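Local coordinates for DNA repair and telomere maintenance protein nbs1 (Schizosaccharomyces pombe, PDB 3HUF) that serves as the adaptor subunit of the MRN complex in DNA double-strand break repair, recognising phosphorylated proteins through its N-terminal FHA and BRCT domains and binding phosphorylated Ctp1, at residues 1-9 with 13-21. Numbering follows the deposited sequence.
Sequences MWIIEAEGD and GKSRILFPG
Ile4 and Arg16 form an antiparallel hydrogen-bonded pair: Ile4 N donates to Arg16 O at 2.8 Å, and Arg16 N returns a bond of 2.8 Å to Ile4 O. Two residues along, Leu18 N donates to Trp2 O over 2.9 Å. Beyond Ser15 the direct ladder gives way to water, one molecule linking Ala6 N to Lys14 O and a second joining Gly8 O to Gly13 N.

Side chains alternate between the two faces. On one, Ile4 and Leu18 cross at about a right angle, with Ile4 CG2 3.7 Å from Leu18 CD1; chi1 of 60° sets Ile4 CG1 between its own backbone N and carbonyl carbon and turns CG2 toward the leucine. Ile36 of strand 35-37 packs against both, and also against Arg16, whose extended chain carries its guanidinium group away from the hairpin to the carbonyl oxygens of Asp32 and His35. On the other face Ile3 and Ile17 lie side by side, CG1 to CG1 at 4.2 Å. Near the N-terminus, the sulfur of Met1 sits at the edge of the Phe19 ring in a Met-aromatic contact, SD lying 5.5 Å from the ring centroid.

Outward, Trp2 meets Trp113 and Phe68 edge-to-face while its NE1 bonds to Cys66 O. Strands 2-6 and 16-18 form a beta hairpin, and strand 2-6 pairs along its other side with strand 109-113. Strand 16-18 is the outermost strand of this antiparallel sheet of the FHA-domain beta sandwich, with Ile192 bonded to the backbone of Ile17.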
ATOM      1  N   MET A   1      -1.259   5.681   5.922  1.00 40.00           N
ATOM      2  CA  MET A   1      -1.840   6.087   7.230  1.00 39.98           C
ATOM      3  C   MET A   1      -1.258   7.434   7.642  1.00 38.77           C
ATOM      4  O   MET A   1      -0.226   7.848   7.111  1.00 37.04           O
ATOM      5  CB  MET A   1      -1.545   5.018   8.279  1.00 40.98           C
ATOM      6  CG  MET A   1      -2.295   3.693   8.027  1.00 44.26           C
ATOM      7  SD  MET A   1      -2.223   2.784   9.551  1.00 52.32           S
ATOM      8  CE  MET A   1      -2.545   4.229  10.508  1.00 54.60           C
ATOM      9  N   TRP A   2      -1.931   8.109   8.564  1.00 37.72           N
ATOM     10  CA  TRP A   2      -1.507   9.427   9.039  1.00 38.60           C
ATOM     11  C   TRP A   2      -0.578   9.249  10.226  1.00 38.36           C
ATOM     12  O   TRP A   2      -0.816   8.402  11.083  1.00 37.80           O
ATOM     13  CB  TRP A   2      -2.713  10.287   9.471  1.00 38.32           C
ATOM     14  CG  TRP A   2      -3.364  11.044   8.344  1.00 37.97           C
ATOM     15  CD1 TRP A   2      -4.595  10.802   7.774  1.00 36.38           C
ATOM     16  CD2 TRP A   2      -2.802  12.148   7.639  1.00 36.00           C
ATOM     17  NE1 TRP A   2      -4.821  11.705   6.750  1.00 36.20           N
ATOM     18  CE2 TRP A   2      -3.734  12.539   6.652  1.00 36.01           C
ATOM     19  CE3 TRP A   2      -1.597  12.863   7.755  1.00 36.53           C
ATOM     20  CZ2 TRP A   2      -3.495  13.615   5.781  1.00 35.22           C
ATOM     21  CZ3 TRP A   2      -1.368  13.942   6.882  1.00 37.36           C
ATOM     22  CH2 TRP A   2      -2.309  14.301   5.923  1.00 35.36           C
ATOM     23  N   ILE A   3       0.479  10.058  10.251  1.00 38.92           N
ATOM     24  CA  ILE A   3       1.437  10.086  11.349  1.00 38.44           C
ATOM     25  C   ILE A   3       1.692  11.533  11.737  1.00 39.18           C
ATOM     26  O   ILE A   3       1.691  12.398  10.865  1.00 38.97           O
ATOM     27  CB  ILE A   3       2.772   9.474  10.932  1.00 38.50           C
ATOM     28  CG1 ILE A   3       2.579   8.035  10.426  1.00 38.85           C
ATOM     29  CG2 ILE A   3       3.776   9.538  12.082  1.00 37.81           C
ATOM     30  CD1 ILE A   3       2.790   7.975   8.926  1.00 44.77           C
ATOM     31  N   ILE A   4       1.861  11.803  13.038  1.00 39.26           N
ATOM     32  CA  ILE A   4       2.357  13.115  13.491  1.00 39.94           C
ATOM     33  C   ILE A   4       3.667  13.021  14.284  1.00 39.71           C
ATOM     34  O   ILE A   4       3.914  12.061  14.992  1.00 39.06           O
ATOM     35  CB  ILE A   4       1.312  13.920  14.326  1.00 40.10           C
ATOM     36  CG1 ILE A   4       0.892  13.147  15.578  1.00 39.59           C
ATOM     37  CG2 ILE A   4       0.111  14.274  13.461  1.00 40.04           C
ATOM     38  CD1 ILE A   4       0.139  13.971  16.605  1.00 40.24           C
ATOM     39  N   GLU A   5       4.500  14.031  14.128  1.00 40.32           N
ATOM     40  CA  GLU A   5       5.675  14.205  14.949  1.00 41.46           C
ATOM     41  C   GLU A   5       5.949  15.700  15.006  1.00 41.91           C
ATOM     42  O   GLU A   5       5.307  16.467  14.288  1.00 41.26           O
ATOM     43  CB  GLU A   5       6.882  13.429  14.391  1.00 41.22           C
ATOM     44  CG  GLU A   5       7.239  13.762  12.963  1.00 44.21           C
ATOM     45  CD  GLU A   5       8.487  13.025  12.484  1.00 48.30           C
ATOM     46  OE1 GLU A   5       8.984  12.136  13.218  1.00 51.26           O
ATOM     47  OE2 GLU A   5       8.976  13.339  11.375  1.00 48.41           O
ATOM     48  N   ALA A   6       6.885  16.115  15.858  1.00 42.40           N
ATOM     49  CA  ALA A   6       7.215  17.532  15.989  1.00 43.97           C
ATOM     50  C   ALA A   6       8.678  17.710  16.321  1.00 45.03           C
ATOM     51  O   ALA A   6       9.349  16.762  16.738  1.00 45.39           O
ATOM     52  CB  ALA A   6       6.378  18.171  17.054  1.00 43.82           C
ATOM     53  N   GLU A   7       9.162  18.932  16.116  1.00 46.42           N
ATOM     54  CA  GLU A   7      10.500  19.331  16.531  1.00 47.85           C
ATOM     55  C   GLU A   7      10.344  19.900  17.929  1.00 47.30           C
ATOM     56  O   GLU A   7       9.219  20.121  18.395  1.00 46.99           O
ATOM     57  CB  GLU A   7      11.073  20.389  15.581  1.00 48.57           C
ATOM     58  CG  GLU A   7      12.584  20.334  15.416  1.00 53.34           C
ATOM     59  CD  GLU A   7      13.006  19.747  14.070  1.00 58.59           C
ATOM     60  OE1 GLU A   7      12.628  20.341  13.033  1.00 59.35           O
ATOM     61  OE2 GLU A   7      13.723  18.712  14.058  1.00 59.44           O
ATOM     62  N   GLY A   8      11.460  20.157  18.598  1.00 47.14           N
ATOM     63  CA  GLY A   8      11.417  20.461  20.017  1.00 47.06           C
ATOM     64  C   GLY A   8      10.892  19.209  20.703  1.00 47.30           C
ATOM     65  O   GLY A   8      10.781  18.121  20.090  1.00 47.63           O
ATOM     66  N   ASP A   9      10.529  19.350  21.966  1.00 46.59           N
ATOM     67  CA  ASP A   9      10.107  18.189  22.729  1.00 45.91           C
ATOM     68  C   ASP A   9       8.603  18.263  22.991  1.00 44.62           C
ATOM     69  O   ASP A   9       8.103  17.702  23.969  1.00 44.53           O
ATOM     70  CB  ASP A   9      10.894  18.155  24.043  1.00 46.50           C
ATOM     71  CG  ASP A   9      11.354  16.761  24.414  1.00 49.07           C
ATOM     72  OD1 ASP A   9      11.442  16.496  25.633  1.00 51.20           O
ATOM     73  OD2 ASP A   9      11.627  15.933  23.502  1.00 52.17           O
ATOM     74  N   GLY A  13       9.294  14.015  21.990  1.00 40.33           N
ATOM     75  CA  GLY A  13      10.260  13.348  21.098  1.00 40.27           C
ATOM     76  C   GLY A  13       9.728  12.089  20.424  1.00 40.41           C
ATOM     77  O   GLY A  13      10.494  11.307  19.837  1.00 40.57           O
ATOM     78  N   LYS A  14       8.416  11.888  20.518  1.00 39.28           N
ATOM     79  CA  LYS A  14       7.761  10.723  19.947  1.00 38.91           C
ATOM     80  C   LYS A  14       6.914  11.088  18.731  1.00 38.30           C
ATOM     81  O   LYS A  14       6.468  12.232  18.600  1.00 38.04           O
ATOM     82  CB  LYS A  14       6.898  10.055  21.019  1.00 39.13           C
ATOM     83  CG  LYS A  14       7.767   9.481  22.121  1.00 40.68           C
ATOM     84  CD  LYS A  14       6.988   8.798  23.199  1.00 44.08           C
ATOM     85  CE  LYS A  14       7.868   7.727  23.871  1.00 45.58           C
ATOM     86  NZ  LYS A  14       9.353   8.048  23.887  1.00 44.91           N
ATOM     87  N   SER A  15       6.731  10.122  17.833  1.00 37.27           N
ATOM     88  CA  SER A  15       5.751  10.248  16.746  1.00 36.79           C
ATOM     89  C   SER A  15       4.519   9.423  17.076  1.00 36.65           C
ATOM     90  O   SER A  15       4.508   8.665  18.046  1.00 37.02           O
ATOM     91  CB  SER A  15       6.335   9.837  15.399  1.00 36.61           C
ATOM     92  OG  SER A  15       6.644   8.454  15.381  1.00 36.52           O
ATOM     93  N   ARG A  16       3.457   9.592  16.305  1.00 36.64           N
ATOM     94  CA  ARG A  16       2.248   8.836  16.591  1.00 36.68           C
ATOM     95  C   ARG A  16       1.419   8.597  15.348  1.00 36.43           C
ATOM     96  O   ARG A  16       1.164   9.514  14.584  1.00 35.67           O
ATOM     97  CB  ARG A  16       1.406   9.549  17.657  1.00 37.01           C
ATOM     98  CG  ARG A  16       0.076   8.855  17.891  1.00 38.60           C
ATOM     99  CD  ARG A  16      -0.572   9.265  19.166  1.00 40.56           C
ATOM    100  NE  ARG A  16      -1.870   8.616  19.304  1.00 39.57           N
ATOM    101  CZ  ARG A  16      -2.743   8.901  20.262  1.00 41.51           C
ATOM    102  NH1 ARG A  16      -2.450   9.821  21.179  1.00 41.03           N
ATOM    103  NH2 ARG A  16      -3.907   8.258  20.306  1.00 42.91           N
ATOM    104  N   ILE A  17       0.990   7.354  15.164  1.00 36.63           N
ATOM    105  CA  ILE A  17       0.064   7.014  14.086  1.00 37.03           C
ATOM    106  C   ILE A  17      -1.387   7.364  14.478  1.00 37.22           C
ATOM    107  O   ILE A  17      -1.886   6.918  15.504  1.00 37.32           O
ATOM    108  CB  ILE A  17       0.150   5.523  13.750  1.00 36.74           C
ATOM    109  CG1 ILE A  17       1.554   5.175  13.266  1.00 34.99           C
ATOM    110  CG2 ILE A  17      -0.799   5.179  12.646  1.00 37.27           C
ATOM    111  CD1 ILE A  17       1.747   3.681  13.199  1.00 32.42           C
ATOM    112  N   LEU A  18      -2.046   8.168  13.653  1.00 36.82           N
ATOM    113  CA  LEU A  18      -3.403   8.603  13.934  1.00 36.54           C
ATOM    114  C   LEU A  18      -4.390   7.845  13.056  1.00 37.15           C
ATOM    115  O   LEU A  18      -4.337   7.904  11.852  1.00 38.13           O
ATOM    116  CB  LEU A  18      -3.540  10.126  13.687  1.00 35.91           C
ATOM    117  CG  LEU A  18      -2.652  11.041  14.544  1.00 34.83           C
ATOM    118  CD1 LEU A  18      -3.036  12.540  14.291  1.00 34.76           C
ATOM    119  CD2 LEU A  18      -2.745  10.684  16.054  1.00 29.47           C
ATOM    120  N   PHE A  19      -5.324   7.157  13.674  1.00 38.03           N
ATOM    121  CA  PHE A  19      -6.332   6.436  12.933  1.00 37.77           C
ATOM    122  C   PHE A  19      -7.553   7.339  12.736  1.00 37.42           C
ATOM    123  O   PHE A  19      -7.689   8.339  13.428  1.00 37.09           O
ATOM    124  CB  PHE A  19      -6.709   5.174  13.707  1.00 37.31           C
ATOM    125  CG  PHE A  19      -5.534   4.347  14.106  1.00 39.50           C
ATOM    126  CD1 PHE A  19      -5.278   4.083  15.449  1.00 44.10           C
ATOM    127  CD2 PHE A  19      -4.684   3.820  13.154  1.00 40.63           C
ATOM    128  CE1 PHE A  19      -4.185   3.297  15.826  1.00 44.36           C
ATOM    129  CE2 PHE A  19      -3.604   3.040  13.515  1.00 42.55           C
ATOM    130  CZ  PHE A  19      -3.347   2.787  14.860  1.00 44.82           C
ATOM    131  N   PRO A  20      -8.406   7.020  11.742  1.00 37.28           N
ATOM    132  CA  PRO A  20      -9.733   7.605  11.624  1.00 36.46           C
ATOM    133  C   PRO A  20     -10.461   7.707  12.965  1.00 36.80           C
ATOM    134  O   PRO A  20     -10.500   6.733  13.724  1.00 35.87           O
ATOM    135  CB  PRO A  20     -10.443   6.625  10.695  1.00 36.11           C
ATOM    136  CG  PRO A  20      -9.316   6.245   9.707  1.00 35.58           C
ATOM    137  CD  PRO A  20      -8.112   6.113  10.608  1.00 37.12           C
ATOM    138  N   GLY A  21     -11.035   8.883  13.222  1.00 36.40           N
ATOM    139  CA  GLY A  21     -11.754   9.161  14.456  1.00 36.62           C
ATOM    140  C   GLY A  21     -11.355  10.562  14.873  1.00 37.04           C
ATOM    141  O   GLY A  21     -10.807  11.331  14.077  1.00 37.22           O
TER
HETATM  142  O   HOH W   1       7.794  14.382  17.960  1.00 32.16           O
HETATM  143  O   HOH W   2       8.429  16.111  20.277  1.00 39.94           O